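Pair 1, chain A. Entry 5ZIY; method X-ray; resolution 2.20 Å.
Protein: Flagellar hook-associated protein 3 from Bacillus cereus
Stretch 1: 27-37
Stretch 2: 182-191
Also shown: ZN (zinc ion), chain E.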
# COMPACT_ATOMS: atom_id res chain seq x y z
N ASP A 27 -1.23 20.29 4.17
CA ASP A 27 -0.62 19.40 3.19
C ASP A 27 -0.03 18.18 3.94
O ASP A 27 -0.18 17.03 3.49
CB ASP A 27 0.48 20.14 2.46
CG ASP A 27 -0.04 21.14 1.43
OD1 ASP A 27 -1.30 21.20 1.20
OD2 ASP A 27 0.84 21.82 0.81
N ILE A 28 0.62 18.42 5.08
CA ILE A 28 1.17 17.30 5.87
C ILE A 28 0.02 16.44 6.39
O ILE A 28 0.07 15.22 6.22
CB ILE A 28 2.09 17.78 7.03
CG1 ILE A 28 3.38 18.35 6.44
CG2 ILE A 28 2.42 16.64 8.00
CD1 ILE A 28 4.28 19.01 7.48
N ALA A 29 -1.01 17.04 6.99
CA ALA A 29 -2.17 16.24 7.42
C ALA A 29 -2.79 15.39 6.27
O ALA A 29 -3.02 14.21 6.43
CB ALA A 29 -3.26 17.13 8.12
N ASP A 30 -3.03 15.97 5.11
CA ASP A 30 -3.56 15.22 3.98
C ASP A 30 -2.66 14.08 3.59
O ASP A 30 -3.13 12.94 3.38
CB ASP A 30 -3.77 16.14 2.76
CG ASP A 30 -4.88 17.19 2.99
OD1 ASP A 30 -5.69 17.04 3.92
OD2 ASP A 30 -4.94 18.15 2.21
N SER A 31 -1.36 14.36 3.53
CA SER A 31 -0.41 13.37 3.10
C SER A 31 -0.32 12.22 4.07
O SER A 31 -0.20 11.07 3.64
CB SER A 31 0.97 14.02 2.92
OG SER A 31 0.87 15.05 1.95
N LYS A 32 -0.35 12.51 5.38
CA LYS A 32 -0.22 11.46 6.37
C LYS A 32 -1.43 10.54 6.33
O LYS A 32 -1.32 9.35 6.67
CB LYS A 32 -0.05 11.98 7.79
CG LYS A 32 1.31 12.64 8.20
CD LYS A 32 1.32 12.88 9.77
N ASN A 33 -2.61 11.08 6.04
CA ASN A 33 -3.76 10.22 5.89
C ASN A 33 -3.58 9.20 4.72
O ASN A 33 -3.84 8.03 4.87
CB ASN A 33 -5.00 11.07 5.73
CG ASN A 33 -6.22 10.27 5.40
OD1 ASN A 33 -6.57 9.33 6.11
ND2 ASN A 33 -6.92 10.67 4.30
N VAL A 34 -3.10 9.65 3.57
CA VAL A 34 -2.92 8.77 2.43
C VAL A 34 -1.83 7.73 2.71
O VAL A 34 -1.99 6.55 2.45
CB VAL A 34 -2.58 9.59 1.19
CG1 VAL A 34 -2.03 8.73 0.12
CG2 VAL A 34 -3.85 10.32 0.70
N LEU A 35 -0.74 8.17 3.32
CA LEU A 35 0.33 7.32 3.72
C LEU A 35 -0.03 6.32 4.82
O LEU A 35 0.39 5.16 4.77
CB LEU A 35 1.52 8.16 4.19
CG LEU A 35 2.18 8.99 3.09
CD1 LEU A 35 3.26 9.89 3.66
CD2 LEU A 35 2.75 8.09 1.98
N THR A 36 -0.81 6.75 5.79
CA THR A 36 -1.26 5.80 6.82
C THR A 36 -2.11 4.73 6.20
O THR A 36 -1.90 3.55 6.46
CB THR A 36 -2.01 6.54 7.92
OG1 THR A 36 -1.09 7.45 8.48
CG2 THR A 36 -2.56 5.59 9.00
N GLN A 37 -3.01 5.12 5.30
CA GLN A 37 -3.90 4.16 4.67
C GLN A 37 -3.09 3.18 3.84
O GLN A 37 -3.37 1.99 3.85
CB GLN A 37 -4.95 4.86 3.81
CG GLN A 37 -6.05 5.55 4.62
CD GLN A 37 -7.31 5.88 3.79
OE1 GLN A 37 -7.72 5.11 2.90
NE2 GLN A 37 -7.92 7.02 4.09
N GLU A 182 9.71 1.39 2.60
CA GLU A 182 9.78 2.64 1.86
C GLU A 182 8.63 3.57 2.29
O GLU A 182 8.84 4.76 2.49
CB GLU A 182 9.76 2.37 0.34
CG GLU A 182 9.71 3.65 -0.52
CD GLU A 182 9.58 3.42 -2.06
OE1 GLU A 182 9.49 2.25 -2.55
OE2 GLU A 182 9.57 4.46 -2.78
N VAL A 183 7.44 3.03 2.48
CA VAL A 183 6.32 3.84 2.90
C VAL A 183 6.49 4.37 4.35
O VAL A 183 6.17 5.53 4.62
CB VAL A 183 4.97 3.10 2.70
CG1 VAL A 183 3.86 3.89 3.39
CG2 VAL A 183 4.60 2.93 1.17
N GLY A 184 6.95 3.53 5.26
CA GLY A 184 7.33 3.92 6.64
C GLY A 184 8.30 5.10 6.69
O GLY A 184 8.15 6.02 7.51
N SER A 185 9.28 5.07 5.79
CA SER A 185 10.31 6.10 5.64
C SER A 185 9.72 7.46 5.20
O SER A 185 10.00 8.51 5.79
CB SER A 185 11.32 5.55 4.63
OG SER A 185 12.41 6.41 4.44
N THR A 186 8.83 7.43 4.21
CA THR A 186 8.13 8.63 3.76
C THR A 186 7.28 9.22 4.90
O THR A 186 7.20 10.45 5.06
CB THR A 186 7.18 8.34 2.57
OG1 THR A 186 7.94 7.75 1.49
CG2 THR A 186 6.48 9.62 2.12
N MET A 187 6.64 8.36 5.66
CA MET A 187 5.84 8.78 6.83
C MET A 187 6.73 9.47 7.89
O MET A 187 6.32 10.45 8.49
CB MET A 187 5.15 7.58 7.50
CG MET A 187 4.21 7.96 8.65
SD MET A 187 2.88 9.00 7.94
CE MET A 187 1.55 8.67 9.08
N ASN A 188 7.91 8.93 8.09
CA ASN A 188 8.86 9.45 9.07
C ASN A 188 9.33 10.86 8.69
O ASN A 188 9.37 11.78 9.50
CB ASN A 188 10.08 8.50 9.15
CG ASN A 188 9.88 7.35 10.15
OD1 ASN A 188 8.98 7.40 11.00
ND2 ASN A 188 10.75 6.32 10.05
N THR A 189 9.68 11.02 7.41
CA THR A 189 9.89 12.34 6.81
C THR A 189 8.72 13.32 7.05
O THR A 189 8.94 14.47 7.47
CB THR A 189 10.15 12.19 5.30
OG1 THR A 189 11.28 11.32 5.12
CG2 THR A 189 10.45 13.56 4.68
N MET A 190 7.50 12.90 6.79
CA MET A 190 6.34 13.77 7.00
C MET A 190 6.25 14.17 8.46
O MET A 190 5.94 15.31 8.81
CB MET A 190 5.03 13.07 6.65
CG MET A 190 4.72 12.98 5.21
SD MET A 190 4.67 14.59 4.40
CE MET A 190 4.92 13.93 2.73
N GLU A 191 6.54 13.22 9.33
CA GLU A 191 6.47 13.49 10.77
C GLU A 191 7.57 14.47 11.22
O GLU A 191 7.38 15.25 12.17
CB GLU A 191 6.56 12.16 11.56
CG GLU A 191 5.34 11.24 11.41
CD GLU A 191 4.16 11.64 12.29
OE1 GLU A 191 4.11 12.83 12.72
OE2 GLU A 191 3.30 10.77 12.58
ZN ZN E . 1.58 11.66 13.16
O HOH W 1 2.09 12.22 15.49

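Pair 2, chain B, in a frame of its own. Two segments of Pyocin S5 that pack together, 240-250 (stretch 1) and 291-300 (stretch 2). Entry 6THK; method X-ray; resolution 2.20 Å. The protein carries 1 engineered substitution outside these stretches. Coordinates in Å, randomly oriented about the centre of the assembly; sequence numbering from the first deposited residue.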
# COMPACT_ATOMS: atom_id res chain seq x y z
N TRP B 240 -6.95 -5.53 -11.25
CA TRP B 240 -5.86 -5.53 -10.28
C TRP B 240 -5.91 -4.29 -9.39
O TRP B 240 -5.45 -4.37 -8.24
CB TRP B 240 -4.47 -5.78 -10.89
CG TRP B 240 -3.79 -4.65 -11.60
CD1 TRP B 240 -3.33 -3.49 -11.04
CD2 TRP B 240 -3.33 -4.65 -12.96
NE1 TRP B 240 -2.70 -2.72 -12.00
CE2 TRP B 240 -2.68 -3.41 -13.19
CE3 TRP B 240 -3.43 -5.56 -14.03
CZ2 TRP B 240 -2.13 -3.07 -14.43
CZ3 TRP B 240 -2.89 -5.22 -15.26
CH2 TRP B 240 -2.24 -3.99 -15.45
N LEU B 241 -6.54 -3.22 -9.85
CA LEU B 241 -6.69 -2.02 -9.04
C LEU B 241 -7.71 -2.32 -7.95
O LEU B 241 -7.54 -1.91 -6.81
CB LEU B 241 -7.15 -0.84 -9.88
CG LEU B 241 -6.03 -0.04 -10.55
CD1 LEU B 241 -6.58 0.88 -11.62
CD2 LEU B 241 -5.23 0.74 -9.53
N GLU B 242 -8.78 -3.02 -8.30
CA GLU B 242 -9.81 -3.43 -7.34
C GLU B 242 -9.20 -4.28 -6.20
O GLU B 242 -9.47 -4.02 -5.03
CB GLU B 242 -10.94 -4.20 -8.03
CG GLU B 242 -12.16 -3.36 -8.36
CD GLU B 242 -13.40 -4.14 -8.75
OE1 GLU B 242 -14.03 -3.78 -9.77
OE2 GLU B 242 -13.75 -5.11 -8.04
N ARG B 243 -8.36 -5.27 -6.56
CA ARG B 243 -7.67 -6.16 -5.63
C ARG B 243 -6.71 -5.37 -4.74
O ARG B 243 -6.70 -5.59 -3.54
CB ARG B 243 -6.95 -7.29 -6.39
CG ARG B 243 -6.17 -8.26 -5.51
CD ARG B 243 -5.57 -9.41 -6.29
NE ARG B 243 -6.49 -10.54 -6.43
CZ ARG B 243 -6.12 -11.77 -6.76
NH1 ARG B 243 -4.84 -12.05 -7.00
NH2 ARG B 243 -7.02 -12.74 -6.86
N ALA B 244 -5.94 -4.42 -5.32
CA ALA B 244 -4.99 -3.61 -4.55
C ALA B 244 -5.73 -2.68 -3.61
O ALA B 244 -5.26 -2.47 -2.49
CB ALA B 244 -4.09 -2.82 -5.48
N THR B 245 -6.89 -2.15 -4.03
CA THR B 245 -7.74 -1.28 -3.22
C THR B 245 -8.29 -2.07 -2.02
O THR B 245 -8.35 -1.53 -0.92
CB THR B 245 -8.80 -0.61 -4.09
OG1 THR B 245 -8.14 0.18 -5.09
CG2 THR B 245 -9.73 0.28 -3.30
N ARG B 246 -8.62 -3.37 -2.24
CA ARG B 246 -9.13 -4.23 -1.18
C ARG B 246 -8.08 -4.51 -0.11
O ARG B 246 -8.41 -4.47 1.08
CB ARG B 246 -9.72 -5.52 -1.75
CG ARG B 246 -11.20 -5.38 -2.05
CD ARG B 246 -11.82 -6.62 -2.69
NE ARG B 246 -12.51 -6.29 -3.94
CZ ARG B 246 -13.76 -5.84 -4.03
NH1 ARG B 246 -14.49 -5.66 -2.94
NH2 ARG B 246 -14.29 -5.57 -5.22
N LEU B 247 -6.82 -4.74 -0.51
CA LEU B 247 -5.73 -4.99 0.41
C LEU B 247 -5.45 -3.78 1.29
O LEU B 247 -5.36 -3.93 2.51
CB LEU B 247 -4.45 -5.40 -0.34
CG LEU B 247 -4.39 -6.82 -0.92
CD1 LEU B 247 -3.09 -7.05 -1.62
CD2 LEU B 247 -4.56 -7.87 0.17
N VAL B 248 -5.32 -2.60 0.68
CA VAL B 248 -5.06 -1.33 1.37
C VAL B 248 -6.20 -1.00 2.34
O VAL B 248 -5.93 -0.71 3.51
CB VAL B 248 -4.77 -0.20 0.35
CG1 VAL B 248 -4.55 1.14 1.04
CG2 VAL B 248 -3.56 -0.56 -0.51
N THR B 249 -7.47 -1.10 1.89
CA THR B 249 -8.65 -0.84 2.72
C THR B 249 -8.68 -1.74 3.96
O THR B 249 -8.87 -1.24 5.07
CB THR B 249 -9.93 -0.90 1.89
OG1 THR B 249 -9.79 0.02 0.81
CG2 THR B 249 -11.17 -0.53 2.69
N GLN B 250 -8.47 -3.07 3.77
CA GLN B 250 -8.45 -4.03 4.87
C GLN B 250 -7.26 -3.78 5.82
O GLN B 250 -7.44 -3.85 7.04
CB GLN B 250 -8.49 -5.47 4.34
CG GLN B 250 -8.76 -6.53 5.44
CD GLN B 250 -10.15 -6.43 6.04
OE1 GLN B 250 -10.34 -5.95 7.16
NE2 GLN B 250 -11.15 -6.91 5.31
N SER B 291 0.60 6.14 5.54
CA SER B 291 1.26 5.65 4.33
C SER B 291 0.25 4.90 3.47
O SER B 291 0.23 5.07 2.25
CB SER B 291 2.42 4.73 4.68
OG SER B 291 2.83 4.01 3.53
N LEU B 292 -0.59 4.06 4.12
CA LEU B 292 -1.64 3.30 3.46
C LEU B 292 -2.71 4.22 2.88
O LEU B 292 -3.20 3.97 1.78
CB LEU B 292 -2.29 2.32 4.44
CG LEU B 292 -1.54 1.02 4.71
CD1 LEU B 292 -2.13 0.32 5.89
CD2 LEU B 292 -1.59 0.08 3.51
N GLN B 293 -3.08 5.27 3.61
CA GLN B 293 -4.10 6.22 3.17
C GLN B 293 -3.64 7.00 1.94
O GLN B 293 -4.44 7.19 1.02
CB GLN B 293 -4.52 7.14 4.31
CG GLN B 293 -5.66 6.56 5.14
CD GLN B 293 -5.89 7.24 6.48
OE1 GLN B 293 -6.92 7.04 7.13
NE2 GLN B 293 -4.92 8.03 6.95
N ALA B 294 -2.35 7.39 1.91
CA ALA B 294 -1.71 8.09 0.78
C ALA B 294 -1.75 7.22 -0.47
O ALA B 294 -2.01 7.74 -1.55
CB ALA B 294 -0.26 8.44 1.12
N ARG B 295 -1.52 5.88 -0.30
CA ARG B 295 -1.56 4.84 -1.33
C ARG B 295 -2.98 4.69 -1.88
O ARG B 295 -3.15 4.64 -3.10
CB ARG B 295 -1.12 3.51 -0.70
CG ARG B 295 -0.86 2.36 -1.67
CD ARG B 295 -0.19 1.21 -0.94
NE ARG B 295 0.89 1.66 -0.06
CZ ARG B 295 2.18 1.45 -0.27
NH1 ARG B 295 2.58 0.75 -1.33
NH2 ARG B 295 3.08 1.91 0.58
N LEU B 296 -3.98 4.66 -0.97
CA LEU B 296 -5.40 4.55 -1.30
C LEU B 296 -5.88 5.70 -2.18
O LEU B 296 -6.61 5.45 -3.15
CB LEU B 296 -6.25 4.42 -0.02
CG LEU B 296 -7.75 4.09 -0.18
CD1 LEU B 296 -7.98 2.87 -1.04
CD2 LEU B 296 -8.39 3.89 1.18
N VAL B 297 -5.44 6.94 -1.90
CA VAL B 297 -5.78 8.14 -2.67
C VAL B 297 -5.31 7.97 -4.13
O VAL B 297 -6.09 8.23 -5.06
CB VAL B 297 -5.21 9.44 -2.01
CG1 VAL B 297 -5.22 10.62 -2.98
CG2 VAL B 297 -5.98 9.79 -0.74
N LYS B 298 -4.04 7.52 -4.32
CA LYS B 298 -3.45 7.28 -5.64
C LYS B 298 -4.24 6.19 -6.37
O LYS B 298 -4.49 6.33 -7.55
CB LYS B 298 -1.96 6.87 -5.55
CG LYS B 298 -1.07 7.69 -4.61
CD LYS B 298 -0.51 9.00 -5.20
CE LYS B 298 -0.99 10.24 -4.45
NZ LYS B 298 -0.65 10.21 -2.98
N LEU B 299 -4.65 5.11 -5.64
CA LEU B 299 -5.42 4.00 -6.20
C LEU B 299 -6.81 4.45 -6.68
O LEU B 299 -7.27 3.96 -7.71
CB LEU B 299 -5.57 2.85 -5.19
CG LEU B 299 -4.36 1.96 -4.87
CD1 LEU B 299 -4.79 0.78 -4.02
CD2 LEU B 299 -3.67 1.44 -6.12
N ASN B 300 -7.47 5.34 -5.93
CA ASN B 300 -8.79 5.89 -6.23
C ASN B 300 -8.75 6.75 -7.48
O ASN B 300 -9.67 6.69 -8.29
CB ASN B 300 -9.30 6.72 -5.07
CG ASN B 300 -9.69 5.93 -3.85
OD1 ASN B 300 -9.88 4.71 -3.89
ND2 ASN B 300 -9.84 6.65 -2.75
O HOH W 2 -9.39 2.66 -6.01

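The sharpest difference lies at the last matched position of stretch 2: in pair 1 Glu191(A) carries a metal, its OE2 lying 2.0 Å from the zinc ion ZN, whereas in pair 2 the matching Asn300(B) shares a water with the facing helix. Water 2 donates to Asn300(B) OD1 at 3.0 Å and to Thr245(B) OG1 at 2.9 Å, so it joins the two helices. In pair 1 the position of Thr245(B) is taken by Lys32(A), modelled only as far as CD, which packs its aliphatic stem against the carboxylate, CD to Glu191(A) CD 4.0 Å.

The frame beneath is the same. Both pairs are antiparallel helices, at 159° with axes 9.9 Å apart in pair 1 and at 154° with axes 9.6 Å apart in pair 2, and 14 central residues superpose with an RMSD of 0.2 Å. Neither pair has a hydrogen bond directly between the modelled atoms of its two helices; the direct contacts are van der Waals contacts, many between apolar side-chain atoms. The buried surface is similar, 463 and 431 Å².

Leu35(A) matches Val248(B), the most covered residue of stretch 1 in each pair (100 and 108 Å²), each with its CA-to-CB bond toward the other helix. The longer leucine reaches out with CD1, 3.6 Å from Thr186(A) CG2 and 3.8 Å from Met190(A) CG. The shorter valine sits as a knob among Leu292(B), Arg295(B), Leu296(B) and Leu299(B), its CG1 only 3.2 Å from Leu292(B) O. Arg295(B), which matches Thr186(A), offers its aliphatic part here, CD to Val248(B) CG2 3.8 Å.

Met190(A) matches Leu299(B); the facing stretch covers 93 Å² of the methionine and 101 Å² of the leucine. Leu299(B) is a knob among Leu241(B), Ala244(B), Thr245(B) and Val248(B); its CD2 meets Leu241(B) CD2 at 3.8 Å, and its CD1 lies 3.9 Å from Ala244(B) CB. The unbranched methionine instead extends across the helix direction, Met190(A) CE 4.0 Å from Ser31(A) CB and Met190(A) SD 4.5 Å from Ile28(A) CG1.

Met187(A) and Leu296(B) both start sideways and bring their ends nearer. The methionine pushes CE to 3.0 Å from Thr36(A) OG1, a tight approach; the leucine stops with CD1 3.8 Å from Thr249(B) OG1. These matched threonines both have chi1 in m and turn their hydroxyls back onto their own helix: Thr36(A) OG1 donates to Lys32(A) O at 2.6 Å, Thr249(B) OG1 to Thr245(B) O at 2.7 Å.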